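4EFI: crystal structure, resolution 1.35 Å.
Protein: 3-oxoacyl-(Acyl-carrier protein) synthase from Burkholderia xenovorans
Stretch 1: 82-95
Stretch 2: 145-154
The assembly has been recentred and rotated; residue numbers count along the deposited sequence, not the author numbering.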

# COMPACT_ATOMS: atom_id res chain seq x y z
N GLY A 82 22.21 -8.90 1.86
CA GLY A 82 23.62 -8.81 1.49
C GLY A 82 23.82 -8.27 0.10
O GLY A 82 24.85 -8.55 -0.54
N TRP A 83 22.89 -7.45 -0.37
CA TRP A 83 23.02 -6.82 -1.68
C TRP A 83 23.88 -5.56 -1.56
O TRP A 83 23.57 -4.67 -0.76
CB TRP A 83 21.64 -6.43 -2.20
CG TRP A 83 20.83 -7.56 -2.75
CD1 TRP A 83 21.12 -8.88 -2.69
CD2 TRP A 83 19.59 -7.45 -3.46
NE1 TRP A 83 20.14 -9.61 -3.33
CE2 TRP A 83 19.19 -8.75 -3.80
CE3 TRP A 83 18.79 -6.37 -3.83
CZ2 TRP A 83 18.01 -9.00 -4.52
CZ3 TRP A 83 17.62 -6.63 -4.55
CH2 TRP A 83 17.25 -7.93 -4.88
N GLN A 84 24.90 -5.45 -2.40
CA GLN A 84 25.73 -4.26 -2.42
C GLN A 84 25.00 -3.12 -3.12
O GLN A 84 24.25 -3.33 -4.08
CB GLN A 84 27.06 -4.53 -3.12
CG GLN A 84 27.83 -5.72 -2.55
CD GLN A 84 28.00 -5.60 -1.06
OE1 GLN A 84 28.47 -4.58 -0.57
NE2 GLN A 84 27.58 -6.62 -0.33
N ALA A 85 25.23 -1.90 -2.66
CA ALA A 85 24.53 -0.74 -3.22
C ALA A 85 24.76 -0.60 -4.72
O ALA A 85 23.87 -0.17 -5.46
CB ALA A 85 24.99 0.51 -2.49
N ASP A 86 25.93 -0.96 -5.21
CA ASP A 86 26.27 -0.81 -6.61
C ASP A 86 25.51 -1.75 -7.53
O ASP A 86 25.59 -1.63 -8.75
CB ASP A 86 27.78 -0.92 -6.86
CG ASP A 86 28.37 -2.26 -6.44
OD1 ASP A 86 27.64 -3.22 -6.13
OD2 ASP A 86 29.62 -2.35 -6.45
N SER A 87 24.75 -2.67 -6.95
CA SER A 87 24.02 -3.68 -7.73
C SER A 87 22.56 -3.30 -7.99
O SER A 87 21.83 -4.04 -8.66
CB SER A 87 24.04 -5.04 -7.02
OG SER A 87 23.15 -5.07 -5.92
N ILE A 88 22.10 -2.17 -7.46
CA ILE A 88 20.70 -1.80 -7.62
C ILE A 88 20.47 -1.04 -8.93
O ILE A 88 21.11 -0.02 -9.19
CB ILE A 88 20.18 -0.97 -6.42
CG1 ILE A 88 20.47 -1.70 -5.09
CG2 ILE A 88 18.71 -0.66 -6.57
CD1 ILE A 88 19.95 -3.13 -5.00
N ASP A 89 19.56 -1.55 -9.74
CA ASP A 89 19.32 -1.01 -11.09
C ASP A 89 18.18 -0.02 -11.21
O ASP A 89 18.17 0.78 -12.14
CB ASP A 89 19.09 -2.17 -12.07
CG ASP A 89 20.26 -3.12 -12.13
OD1 ASP A 89 21.41 -2.62 -12.30
OD2 ASP A 89 20.06 -4.35 -12.04
N ALA A 90 17.21 -0.07 -10.30
CA ALA A 90 16.12 0.90 -10.31
C ALA A 90 15.54 1.01 -8.92
O ALA A 90 15.50 0.02 -8.17
CB ALA A 90 15.02 0.45 -11.28
N LEU A 91 15.09 2.21 -8.58
CA LEU A 91 14.33 2.46 -7.37
C LEU A 91 13.07 3.22 -7.76
O LEU A 91 13.13 4.30 -8.36
CB LEU A 91 15.14 3.28 -6.36
CG LEU A 91 14.43 3.44 -5.01
CD1 LEU A 91 15.37 3.36 -3.82
CD2 LEU A 91 13.60 4.70 -4.97
N ILE A 92 11.93 2.64 -7.41
CA ILE A 92 10.64 3.26 -7.64
C ILE A 92 10.04 3.65 -6.31
O ILE A 92 9.92 2.79 -5.44
CB ILE A 92 9.72 2.28 -8.36
CG1 ILE A 92 10.36 1.78 -9.67
CG2 ILE A 92 8.37 2.95 -8.67
CD1 ILE A 92 9.54 0.72 -10.41
N PHE A 93 9.70 4.92 -6.14
CA PHE A 93 9.09 5.44 -4.91
C PHE A 93 7.62 5.72 -5.16
O PHE A 93 7.27 6.66 -5.90
CB PHE A 93 9.84 6.71 -4.45
CG PHE A 93 9.28 7.35 -3.18
CD1 PHE A 93 9.29 6.67 -1.98
CD2 PHE A 93 8.76 8.62 -3.20
CE1 PHE A 93 8.80 7.27 -0.81
CE2 PHE A 93 8.27 9.22 -2.04
CZ PHE A 93 8.31 8.55 -0.86
N VAL A 94 6.76 4.91 -4.57
CA VAL A 94 5.32 5.06 -4.69
C VAL A 94 4.81 5.64 -3.38
O VAL A 94 4.99 5.02 -2.31
CB VAL A 94 4.64 3.71 -4.96
CG1 VAL A 94 3.12 3.90 -5.04
CG2 VAL A 94 5.20 3.11 -6.24
N SER A 95 4.21 6.82 -3.47
CA SER A 95 3.80 7.55 -2.29
C SER A 95 2.94 8.73 -2.69
O SER A 95 3.03 9.23 -3.82
CB SER A 95 5.01 8.08 -1.54
OG SER A 95 4.65 8.75 -0.33
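Stretch 2, residues 145-154: GAAKRVLLAV

Stretch 2 lies beside stretch 1 as a neighbouring parallel strand. After Gly145, whose positive phi closes a helix in a Schellman motif, three residues of loop lead into strand 149-154, which runs alongside strand 90-94 with a signed crossing angle of -15° and an axis separation of 4.7 Å. The pairing is in simple register: Leu91 faces Leu151, Ile92 faces Leu152, Phe93 faces Ala153 and Val94 faces Val154, with CA to CA distances of 4.7 to 5.0 Å.

The bonding follows the parallel rule, in which one residue uses both its N and its O toward the partner strand. Leu151 N donates to Ala90 O at 2.9 Å and Ile92 N to Leu151 O at 3.0 Å; Ala153 N then donates to Ile92 O at 2.8 Å and Val94 N to Ala153 O, also at 2.8 Å. CA-H...O contacts fill the gaps between these bonds, as from Phe93 CA to Ala153 O at 3.2 Å.

Arg149, the first residue of its strand, covers the most surface. Its side chain, m at chi1 and then t at chi2 and chi3, extends across Trp83 so that the guanidinium lies flat on the indole, planes 4° apart, with Arg149 NE 3.5 Å from Trp83 CE2. The CD methylene rests over the six-membered ring, so aliphatic and cationic parts both use the aromatic face. Stacking leaves the guanidinium edge free for polar partners: Arg149 NH1 donates to Ser87 OG at 2.9 Å and, at 3.0 Å, to the oxygen of water 1, which also accepts from Gln84 N at 2.9 Å. Ser87 OG in turn donates to Gln84 O at 2.8 Å, tying this anchor to the turn that carries it.

Asp89 fastens the strand entrance. Its OD2 accepts from Lys148 N at 2.7 Å and from Arg149 N at 3.1 Å, while Asp89 N donates to Arg149 O at 2.9 Å. A carboxylate thus takes up two backbone NH groups just where the regular ladder begins.

Leu151 and Ala153 carry the apolar packing on the face they share with Leu91 and Phe93. Leu151 reaches back along stretch 1, its CG 3.9 Å from Ile88 CG2 and its CD2 4.4 Å from Trp83 CZ3. Ala153 CB sits 3.8 Å from Phe93 CD1 and 4.4 Å from Leu91 CD2, a small side chain in contact with two large ones of the partner strand. On the other face, Ile92 CD1 meets Leu152 CD2 at 3.9 Å.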

# COMPACT_ATOMS: atom_id res chain seq x y z
N GLY A 145 14.78 -6.71 -19.34
CA GLY A 145 16.23 -6.53 -19.29
C GLY A 145 16.68 -5.13 -18.96
O GLY A 145 17.84 -4.78 -19.19
N ALA A 146 15.78 -4.28 -18.48
CA ALA A 146 16.17 -2.95 -18.04
C ALA A 146 16.83 -2.99 -16.65
O ALA A 146 17.48 -2.03 -16.23
CB ALA A 146 14.96 -2.00 -18.03
N ALA A 147 16.69 -4.12 -15.96
CA ALA A 147 17.17 -4.27 -14.59
C ALA A 147 17.35 -5.73 -14.22
O ALA A 147 16.70 -6.59 -14.79
CB ALA A 147 16.17 -3.66 -13.65
N LYS A 148 18.21 -5.99 -13.23
CA LYS A 148 18.31 -7.31 -12.60
C LYS A 148 17.84 -7.24 -11.14
O LYS A 148 17.35 -8.23 -10.61
CB LYS A 148 19.75 -7.84 -12.63
N ARG A 149 18.03 -6.09 -10.50
CA ARG A 149 17.61 -5.86 -9.12
C ARG A 149 16.90 -4.52 -9.04
O ARG A 149 17.41 -3.50 -9.48
CB ARG A 149 18.80 -5.90 -8.15
CG ARG A 149 19.38 -7.25 -7.98
CD ARG A 149 20.55 -7.25 -7.00
NE ARG A 149 21.03 -8.61 -6.74
CZ ARG A 149 22.15 -8.91 -6.11
NH1 ARG A 149 22.93 -7.95 -5.67
NH2 ARG A 149 22.48 -10.18 -5.93
N VAL A 150 15.70 -4.54 -8.45
CA VAL A 150 14.82 -3.38 -8.34
C VAL A 150 14.39 -3.24 -6.89
O VAL A 150 14.04 -4.24 -6.24
CB VAL A 150 13.58 -3.51 -9.25
CG1 VAL A 150 12.61 -2.34 -9.04
CG2 VAL A 150 14.00 -3.60 -10.71
N LEU A 151 14.41 -2.01 -6.38
CA LEU A 151 13.84 -1.67 -5.07
C LEU A 151 12.55 -0.88 -5.25
O LEU A 151 12.50 0.10 -6.00
CB LEU A 151 14.83 -0.84 -4.25
CG LEU A 151 16.12 -1.57 -3.87
CD1 LEU A 151 16.99 -0.65 -3.03
CD2 LEU A 151 15.82 -2.84 -3.09
N LEU A 152 11.50 -1.34 -4.56
CA LEU A 152 10.23 -0.66 -4.53
C LEU A 152 10.05 -0.06 -3.16
O LEU A 152 9.86 -0.78 -2.17
CB LEU A 152 9.07 -1.60 -4.83
CG LEU A 152 9.17 -2.46 -6.07
CD1 LEU A 152 7.99 -3.43 -6.09
CD2 LEU A 152 9.23 -1.62 -7.32
N ALA A 153 10.11 1.27 -3.10
CA ALA A 153 9.94 2.02 -1.87
C ALA A 153 8.51 2.51 -1.85
O ALA A 153 8.14 3.41 -2.62
CB ALA A 153 10.91 3.19 -1.85
N VAL A 154 7.65 1.89 -1.04
CA VAL A 154 6.22 2.14 -1.07
C VAL A 154 5.82 2.55 0.34
O VAL A 154 5.96 1.78 1.30
CB VAL A 154 5.43 0.91 -1.55
CG1 VAL A 154 3.92 1.22 -1.57
CG2 VAL A 154 5.95 0.46 -2.91
O HOH W 1 25.52 -7.61 -4.29